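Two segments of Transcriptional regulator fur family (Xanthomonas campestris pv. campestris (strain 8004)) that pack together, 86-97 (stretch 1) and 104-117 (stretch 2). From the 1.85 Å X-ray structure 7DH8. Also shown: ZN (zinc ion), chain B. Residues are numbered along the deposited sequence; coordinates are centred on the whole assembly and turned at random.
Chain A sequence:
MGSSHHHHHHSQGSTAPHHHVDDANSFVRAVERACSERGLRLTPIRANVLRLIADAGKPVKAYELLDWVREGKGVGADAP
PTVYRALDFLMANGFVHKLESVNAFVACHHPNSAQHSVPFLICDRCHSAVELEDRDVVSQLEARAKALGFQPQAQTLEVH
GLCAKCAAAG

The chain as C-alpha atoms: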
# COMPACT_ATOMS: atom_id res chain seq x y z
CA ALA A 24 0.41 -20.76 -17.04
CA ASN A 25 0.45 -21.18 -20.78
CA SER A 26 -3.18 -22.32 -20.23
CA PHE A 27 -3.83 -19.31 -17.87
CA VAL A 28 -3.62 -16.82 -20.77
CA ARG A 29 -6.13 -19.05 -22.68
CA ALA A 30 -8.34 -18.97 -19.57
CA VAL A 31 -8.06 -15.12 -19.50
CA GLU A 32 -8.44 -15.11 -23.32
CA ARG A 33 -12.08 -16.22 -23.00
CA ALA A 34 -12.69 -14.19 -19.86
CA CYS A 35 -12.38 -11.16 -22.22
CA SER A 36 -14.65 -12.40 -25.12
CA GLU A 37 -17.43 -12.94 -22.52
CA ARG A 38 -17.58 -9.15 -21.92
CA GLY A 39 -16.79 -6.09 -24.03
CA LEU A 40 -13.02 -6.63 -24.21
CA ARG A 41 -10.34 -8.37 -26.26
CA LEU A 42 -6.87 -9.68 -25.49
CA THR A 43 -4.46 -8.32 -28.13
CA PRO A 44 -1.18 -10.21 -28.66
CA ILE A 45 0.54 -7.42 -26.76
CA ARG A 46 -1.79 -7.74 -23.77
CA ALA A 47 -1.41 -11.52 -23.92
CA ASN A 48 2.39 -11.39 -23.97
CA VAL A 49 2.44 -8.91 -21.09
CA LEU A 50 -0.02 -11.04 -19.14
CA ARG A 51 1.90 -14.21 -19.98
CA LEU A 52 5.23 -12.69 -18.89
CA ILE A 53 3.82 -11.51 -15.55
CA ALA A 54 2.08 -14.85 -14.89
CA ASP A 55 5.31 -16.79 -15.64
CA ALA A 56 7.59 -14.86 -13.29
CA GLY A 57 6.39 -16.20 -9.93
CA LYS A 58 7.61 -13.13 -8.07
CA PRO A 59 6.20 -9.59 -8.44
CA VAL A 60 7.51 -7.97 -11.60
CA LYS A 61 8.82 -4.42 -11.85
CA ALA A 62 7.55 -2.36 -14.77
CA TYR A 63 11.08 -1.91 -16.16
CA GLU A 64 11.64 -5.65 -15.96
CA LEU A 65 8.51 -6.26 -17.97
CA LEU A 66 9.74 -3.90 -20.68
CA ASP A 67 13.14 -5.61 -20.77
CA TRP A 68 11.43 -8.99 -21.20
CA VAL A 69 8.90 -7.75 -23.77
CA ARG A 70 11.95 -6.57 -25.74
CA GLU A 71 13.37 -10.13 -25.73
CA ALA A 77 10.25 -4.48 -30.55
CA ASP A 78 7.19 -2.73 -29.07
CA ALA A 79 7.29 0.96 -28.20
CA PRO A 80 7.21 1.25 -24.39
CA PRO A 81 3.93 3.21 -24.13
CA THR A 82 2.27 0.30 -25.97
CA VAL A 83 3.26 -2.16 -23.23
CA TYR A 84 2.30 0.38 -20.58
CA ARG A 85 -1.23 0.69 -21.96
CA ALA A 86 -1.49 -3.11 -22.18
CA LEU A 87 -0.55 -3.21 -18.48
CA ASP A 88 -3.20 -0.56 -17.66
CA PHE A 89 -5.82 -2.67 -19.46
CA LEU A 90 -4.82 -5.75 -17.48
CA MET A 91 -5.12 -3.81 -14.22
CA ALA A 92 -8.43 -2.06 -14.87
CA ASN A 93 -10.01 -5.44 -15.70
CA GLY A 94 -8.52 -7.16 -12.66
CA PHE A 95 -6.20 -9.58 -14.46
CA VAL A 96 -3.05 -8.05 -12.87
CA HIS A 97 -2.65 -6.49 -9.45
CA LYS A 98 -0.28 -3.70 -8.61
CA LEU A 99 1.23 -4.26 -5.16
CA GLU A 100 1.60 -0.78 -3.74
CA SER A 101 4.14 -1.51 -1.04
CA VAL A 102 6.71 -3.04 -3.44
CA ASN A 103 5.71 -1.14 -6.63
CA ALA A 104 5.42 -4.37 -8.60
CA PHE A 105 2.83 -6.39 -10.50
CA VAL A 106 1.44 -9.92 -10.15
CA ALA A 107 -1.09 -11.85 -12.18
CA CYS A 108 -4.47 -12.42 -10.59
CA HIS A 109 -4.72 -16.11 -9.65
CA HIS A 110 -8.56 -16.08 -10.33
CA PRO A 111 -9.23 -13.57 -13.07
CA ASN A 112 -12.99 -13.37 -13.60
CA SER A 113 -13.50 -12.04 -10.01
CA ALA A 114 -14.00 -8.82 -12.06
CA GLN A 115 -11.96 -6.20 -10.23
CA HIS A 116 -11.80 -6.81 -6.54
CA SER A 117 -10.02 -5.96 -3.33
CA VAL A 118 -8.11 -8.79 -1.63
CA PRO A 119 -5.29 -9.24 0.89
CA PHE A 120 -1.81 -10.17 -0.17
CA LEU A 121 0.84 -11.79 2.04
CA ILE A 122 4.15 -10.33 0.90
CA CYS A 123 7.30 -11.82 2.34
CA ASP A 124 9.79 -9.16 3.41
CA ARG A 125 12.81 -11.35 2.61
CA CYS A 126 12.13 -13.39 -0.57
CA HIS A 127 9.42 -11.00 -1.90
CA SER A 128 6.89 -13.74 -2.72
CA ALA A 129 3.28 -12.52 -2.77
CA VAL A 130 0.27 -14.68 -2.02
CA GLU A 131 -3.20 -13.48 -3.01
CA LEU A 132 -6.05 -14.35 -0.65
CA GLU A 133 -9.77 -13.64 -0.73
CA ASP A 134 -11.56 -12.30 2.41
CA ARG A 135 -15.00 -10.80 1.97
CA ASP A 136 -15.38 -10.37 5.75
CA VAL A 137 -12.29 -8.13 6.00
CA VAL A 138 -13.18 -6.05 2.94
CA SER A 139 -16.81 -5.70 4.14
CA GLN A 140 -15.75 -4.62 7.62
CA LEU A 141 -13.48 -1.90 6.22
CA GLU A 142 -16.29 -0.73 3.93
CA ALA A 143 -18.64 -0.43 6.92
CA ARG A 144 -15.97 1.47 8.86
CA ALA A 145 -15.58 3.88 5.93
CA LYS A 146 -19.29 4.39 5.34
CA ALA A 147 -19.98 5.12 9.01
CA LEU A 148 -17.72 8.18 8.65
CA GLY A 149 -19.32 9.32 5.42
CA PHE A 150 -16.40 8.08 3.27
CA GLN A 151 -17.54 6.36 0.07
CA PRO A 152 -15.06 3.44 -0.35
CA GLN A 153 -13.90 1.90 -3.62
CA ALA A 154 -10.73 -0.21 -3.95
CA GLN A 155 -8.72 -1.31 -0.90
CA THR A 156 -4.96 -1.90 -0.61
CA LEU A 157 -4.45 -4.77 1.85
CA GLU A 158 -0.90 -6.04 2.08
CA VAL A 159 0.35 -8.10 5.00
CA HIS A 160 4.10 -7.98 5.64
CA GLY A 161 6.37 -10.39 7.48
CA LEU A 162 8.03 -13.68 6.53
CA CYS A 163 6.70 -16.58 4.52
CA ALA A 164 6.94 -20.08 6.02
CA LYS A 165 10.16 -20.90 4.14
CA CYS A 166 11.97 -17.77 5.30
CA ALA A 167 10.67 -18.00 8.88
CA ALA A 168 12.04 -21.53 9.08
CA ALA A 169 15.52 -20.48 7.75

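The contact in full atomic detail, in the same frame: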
# COMPACT_ATOMS: atom_id res chain seq x y z
N ALA A 86 -1.07 -1.72 -22.38
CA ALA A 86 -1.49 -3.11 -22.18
C ALA A 86 -1.54 -3.45 -20.69
O ALA A 86 -2.50 -4.06 -20.20
CB ALA A 86 -0.57 -4.06 -22.95
N LEU A 87 -0.51 -3.04 -19.94
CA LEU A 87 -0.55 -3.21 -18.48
C LEU A 87 -1.75 -2.51 -17.85
O LEU A 87 -2.44 -3.10 -17.00
CB LEU A 87 0.75 -2.70 -17.87
CG LEU A 87 0.99 -2.95 -16.37
CD1 LEU A 87 0.97 -4.43 -16.01
CD2 LEU A 87 2.31 -2.37 -16.00
N ASP A 88 -2.02 -1.24 -18.20
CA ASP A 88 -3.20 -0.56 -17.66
C ASP A 88 -4.48 -1.36 -17.91
O ASP A 88 -5.34 -1.47 -17.03
CB ASP A 88 -3.37 0.82 -18.28
CG ASP A 88 -2.29 1.81 -17.85
OD1 ASP A 88 -1.77 1.73 -16.72
OD2 ASP A 88 -1.99 2.72 -18.65
N PHE A 89 -4.65 -1.88 -19.13
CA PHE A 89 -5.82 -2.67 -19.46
C PHE A 89 -5.94 -3.87 -18.54
O PHE A 89 -7.00 -4.11 -17.94
CB PHE A 89 -5.76 -3.10 -20.93
CG PHE A 89 -6.69 -4.22 -21.27
CD1 PHE A 89 -7.98 -3.96 -21.64
CD2 PHE A 89 -6.26 -5.54 -21.19
CE1 PHE A 89 -8.84 -4.98 -21.94
CE2 PHE A 89 -7.11 -6.58 -21.49
CZ PHE A 89 -8.41 -6.30 -21.88
N LEU A 90 -4.84 -4.62 -18.38
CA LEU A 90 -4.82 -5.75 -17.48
C LEU A 90 -5.24 -5.35 -16.06
O LEU A 90 -6.00 -6.06 -15.40
CB LEU A 90 -3.43 -6.39 -17.48
CG LEU A 90 -3.06 -6.95 -18.87
CD1 LEU A 90 -1.63 -7.48 -18.89
CD2 LEU A 90 -4.05 -8.04 -19.28
N MET A 91 -4.81 -4.18 -15.60
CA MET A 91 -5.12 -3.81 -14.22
C MET A 91 -6.58 -3.37 -14.08
O MET A 91 -7.24 -3.71 -13.08
CB MET A 91 -4.18 -2.69 -13.78
CG MET A 91 -2.77 -3.18 -13.34
SD MET A 91 -1.85 -1.73 -12.79
CE MET A 91 -1.96 -0.68 -14.22
N ALA A 92 -7.09 -2.61 -15.04
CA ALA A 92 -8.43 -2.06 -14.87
C ALA A 92 -9.47 -3.17 -14.88
O ALA A 92 -10.50 -3.08 -14.19
CB ALA A 92 -8.71 -1.02 -15.96
N ASN A 93 -9.17 -4.26 -15.59
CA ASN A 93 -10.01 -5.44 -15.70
C ASN A 93 -9.68 -6.52 -14.69
O ASN A 93 -10.22 -7.64 -14.78
CB ASN A 93 -9.90 -5.98 -17.12
CG ASN A 93 -10.49 -5.02 -18.13
OD1 ASN A 93 -11.71 -4.90 -18.23
ND2 ASN A 93 -9.63 -4.30 -18.85
N GLY A 94 -8.79 -6.24 -13.75
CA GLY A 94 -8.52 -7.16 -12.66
C GLY A 94 -7.75 -8.40 -13.01
O GLY A 94 -7.77 -9.36 -12.22
N PHE A 95 -7.05 -8.44 -14.15
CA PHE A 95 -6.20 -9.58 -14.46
C PHE A 95 -4.80 -9.48 -13.86
O PHE A 95 -4.09 -10.48 -13.80
CB PHE A 95 -6.08 -9.75 -15.98
CG PHE A 95 -7.42 -9.88 -16.66
CD1 PHE A 95 -8.28 -10.96 -16.36
CD2 PHE A 95 -7.85 -8.95 -17.59
CE1 PHE A 95 -9.50 -11.09 -16.97
CE2 PHE A 95 -9.08 -9.08 -18.21
CZ PHE A 95 -9.91 -10.15 -17.90
N VAL A 96 -4.38 -8.29 -13.43
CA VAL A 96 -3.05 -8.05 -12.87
C VAL A 96 -3.28 -7.13 -11.69
O VAL A 96 -4.14 -6.25 -11.75
CB VAL A 96 -2.12 -7.40 -13.91
CG1 VAL A 96 -0.98 -6.57 -13.22
CG2 VAL A 96 -1.58 -8.47 -14.90
N HIS A 97 -2.56 -7.35 -10.60
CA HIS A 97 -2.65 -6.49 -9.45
C HIS A 97 -1.35 -5.73 -9.33
O HIS A 97 -0.28 -6.32 -9.47
CB HIS A 97 -2.91 -7.26 -8.14
CG HIS A 97 -4.21 -8.01 -8.13
ND1 HIS A 97 -5.41 -7.40 -7.85
CD2 HIS A 97 -4.50 -9.32 -8.35
CE1 HIS A 97 -6.39 -8.29 -7.92
NE2 HIS A 97 -5.85 -9.47 -8.18
N ALA A 104 5.18 -3.24 -7.72
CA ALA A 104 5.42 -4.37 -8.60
C ALA A 104 4.08 -5.04 -8.89
O ALA A 104 3.05 -4.72 -8.28
CB ALA A 104 6.48 -5.35 -8.00
N PHE A 105 4.06 -5.87 -9.91
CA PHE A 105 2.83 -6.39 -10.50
C PHE A 105 2.80 -7.89 -10.41
O PHE A 105 3.85 -8.54 -10.51
CB PHE A 105 2.70 -5.98 -11.96
CG PHE A 105 2.68 -4.50 -12.15
CD1 PHE A 105 3.85 -3.79 -12.23
CD2 PHE A 105 1.46 -3.79 -12.11
CE1 PHE A 105 3.84 -2.41 -12.38
CE2 PHE A 105 1.43 -2.42 -12.23
CZ PHE A 105 2.62 -1.70 -12.36
N VAL A 106 1.61 -8.47 -10.27
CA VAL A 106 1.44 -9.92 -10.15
C VAL A 106 0.17 -10.25 -10.91
O VAL A 106 -0.74 -9.42 -11.00
CB VAL A 106 1.35 -10.45 -8.67
CG1 VAL A 106 2.68 -10.47 -7.93
CG2 VAL A 106 0.25 -9.69 -7.82
N ALA A 107 0.11 -11.45 -11.48
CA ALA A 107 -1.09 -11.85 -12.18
C ALA A 107 -2.15 -12.25 -11.16
O ALA A 107 -1.84 -12.78 -10.09
CB ALA A 107 -0.81 -13.00 -13.15
N CYS A 108 -3.41 -11.95 -11.48
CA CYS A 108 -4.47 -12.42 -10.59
C CYS A 108 -4.67 -13.92 -10.79
O CYS A 108 -4.87 -14.40 -11.91
CB CYS A 108 -5.77 -11.68 -10.83
SG CYS A 108 -7.18 -12.35 -9.76
N HIS A 109 -4.61 -14.65 -9.68
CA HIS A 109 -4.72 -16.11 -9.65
C HIS A 109 -6.12 -16.59 -10.09
O HIS A 109 -6.21 -17.67 -10.69
CB HIS A 109 -4.11 -16.62 -8.34
CG HIS A 109 -4.97 -16.39 -7.13
ND1 HIS A 109 -5.10 -17.32 -6.11
CD2 HIS A 109 -5.78 -15.36 -6.79
CE1 HIS A 109 -5.94 -16.86 -5.19
NE2 HIS A 109 -6.37 -15.68 -5.58
N HIS A 110 -7.21 -15.81 -9.83
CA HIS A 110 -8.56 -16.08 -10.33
C HIS A 110 -9.10 -14.82 -10.98
O HIS A 110 -9.47 -13.85 -10.29
CB HIS A 110 -9.33 -16.51 -9.09
CG HIS A 110 -9.09 -17.94 -8.73
ND1 HIS A 110 -9.33 -18.97 -9.62
CD2 HIS A 110 -8.52 -18.51 -7.64
CE1 HIS A 110 -8.96 -20.12 -9.08
NE2 HIS A 110 -8.46 -19.87 -7.88
N PRO A 111 -9.22 -14.83 -12.31
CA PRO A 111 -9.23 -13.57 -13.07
C PRO A 111 -10.64 -13.04 -13.22
O PRO A 111 -10.83 -11.81 -13.25
CB PRO A 111 -8.67 -13.89 -14.46
CG PRO A 111 -8.87 -15.37 -14.62
CD PRO A 111 -8.58 -15.92 -13.26
N ASN A 112 -11.65 -13.93 -13.34
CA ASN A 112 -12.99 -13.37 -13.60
C ASN A 112 -13.37 -13.25 -12.11
O ASN A 112 -14.17 -14.04 -11.62
CB ASN A 112 -13.91 -14.37 -14.32
CG ASN A 112 -14.16 -15.64 -13.51
OD1 ASN A 112 -13.52 -15.89 -12.48
ND2 ASN A 112 -15.08 -16.48 -14.00
N SER A 113 -12.91 -12.28 -11.32
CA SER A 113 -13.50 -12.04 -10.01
C SER A 113 -13.79 -10.56 -10.30
O SER A 113 -13.94 -9.76 -9.37
CB SER A 113 -12.63 -12.24 -8.75
OG SER A 113 -11.24 -12.29 -9.05
N ALA A 114 -13.91 -10.20 -11.59
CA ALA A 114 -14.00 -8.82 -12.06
C ALA A 114 -12.79 -8.06 -11.53
O ALA A 114 -11.67 -8.57 -11.60
CB ALA A 114 -15.31 -8.12 -11.67
N GLN A 115 -12.99 -6.85 -11.02
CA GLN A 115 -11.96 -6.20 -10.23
C GLN A 115 -12.43 -6.26 -8.79
O GLN A 115 -13.63 -6.25 -8.52
CB GLN A 115 -11.68 -4.75 -10.66
CG GLN A 115 -12.70 -3.69 -10.19
CD GLN A 115 -12.65 -2.41 -11.04
OE1 GLN A 115 -13.49 -2.20 -11.93
NE2 GLN A 115 -11.66 -1.55 -10.78
N HIS A 116 -11.48 -6.36 -7.88
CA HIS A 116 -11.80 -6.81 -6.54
C HIS A 116 -10.67 -6.36 -5.63
O HIS A 116 -9.53 -6.21 -6.06
CB HIS A 116 -11.91 -8.33 -6.47
CG HIS A 116 -10.69 -9.04 -6.99
ND1 HIS A 116 -10.38 -9.08 -8.33
CD2 HIS A 116 -9.69 -9.70 -6.36
CE1 HIS A 116 -9.27 -9.77 -8.50
NE2 HIS A 116 -8.83 -10.15 -7.32
N SER A 117 -10.99 -6.30 -4.36
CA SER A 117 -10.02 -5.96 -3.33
C SER A 117 -9.77 -7.22 -2.53
O SER A 117 -10.73 -7.92 -2.16
CB SER A 117 -10.57 -4.83 -2.46
OG SER A 117 -10.51 -3.67 -3.29
ZN ZN B . -6.98 -11.14 -8.10

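A zinc site, a short antiparallel ladder and an apolar cluster hold the two stretches together, burying 688 Å² in total. In the ladder, His 97 N donates to Val 106 O (2.8 Å) and Val 106 N returns the bond to His 97 O (3.0 Å). Beyond this pair, Cys 108 N donates almost linearly to Phe 95 O (2.8 Å), fixing the backbone just where Cys 108 must present its thiolate.

The metal accounts for three rotamers. His 97 leaves the sheet on the same face as Val 106; with chi1 m and chi2 at -81°, its ring reaches the ion, NE2 lying 2.0 Å from ZN. Cys 108 adopts t and brings SG to 2.1 Å from ZN, while His 116, p with chi2 at -72°, supplies NE2 at 2.2 Å from ZN; a fourth ligand comes from elsewhere in the structure. Shared coordination explains the short 3.2 Å separation of His 97 NE2 and His 116 NE2, which is not a hydrogen bond. The two imidazole planes are nearly perpendicular, at 89°.

Away from the metal, Phe 105 (chi1 m, chi2 85°) offers its ring to the helix. Leu 87, in the t,p rotamer, lays CD2 over one face, 3.8 Å from the ring centroid. Met 91 starts sideways, but its m,t,m chain carries SD to the ring edge, 3.4 Å from Phe 105 CE2. Val 96, t, adds CG1 at 3.9 Å from Phe 105 CD2.

Where the helix ends, Asn 93 turns back, ND2 bonding to Phe 89 O (2.8 Å). Gly 94 follows with phi at 73°, a value that favours glycine; a CB here would lie 2.1 Å from Ala 114 O. Its own carbonyl oxygen is buried without a partner. Phe 95 (m) directs its ring edge at Pro 111, CD1 meeting CB of that proline at 3.5 Å.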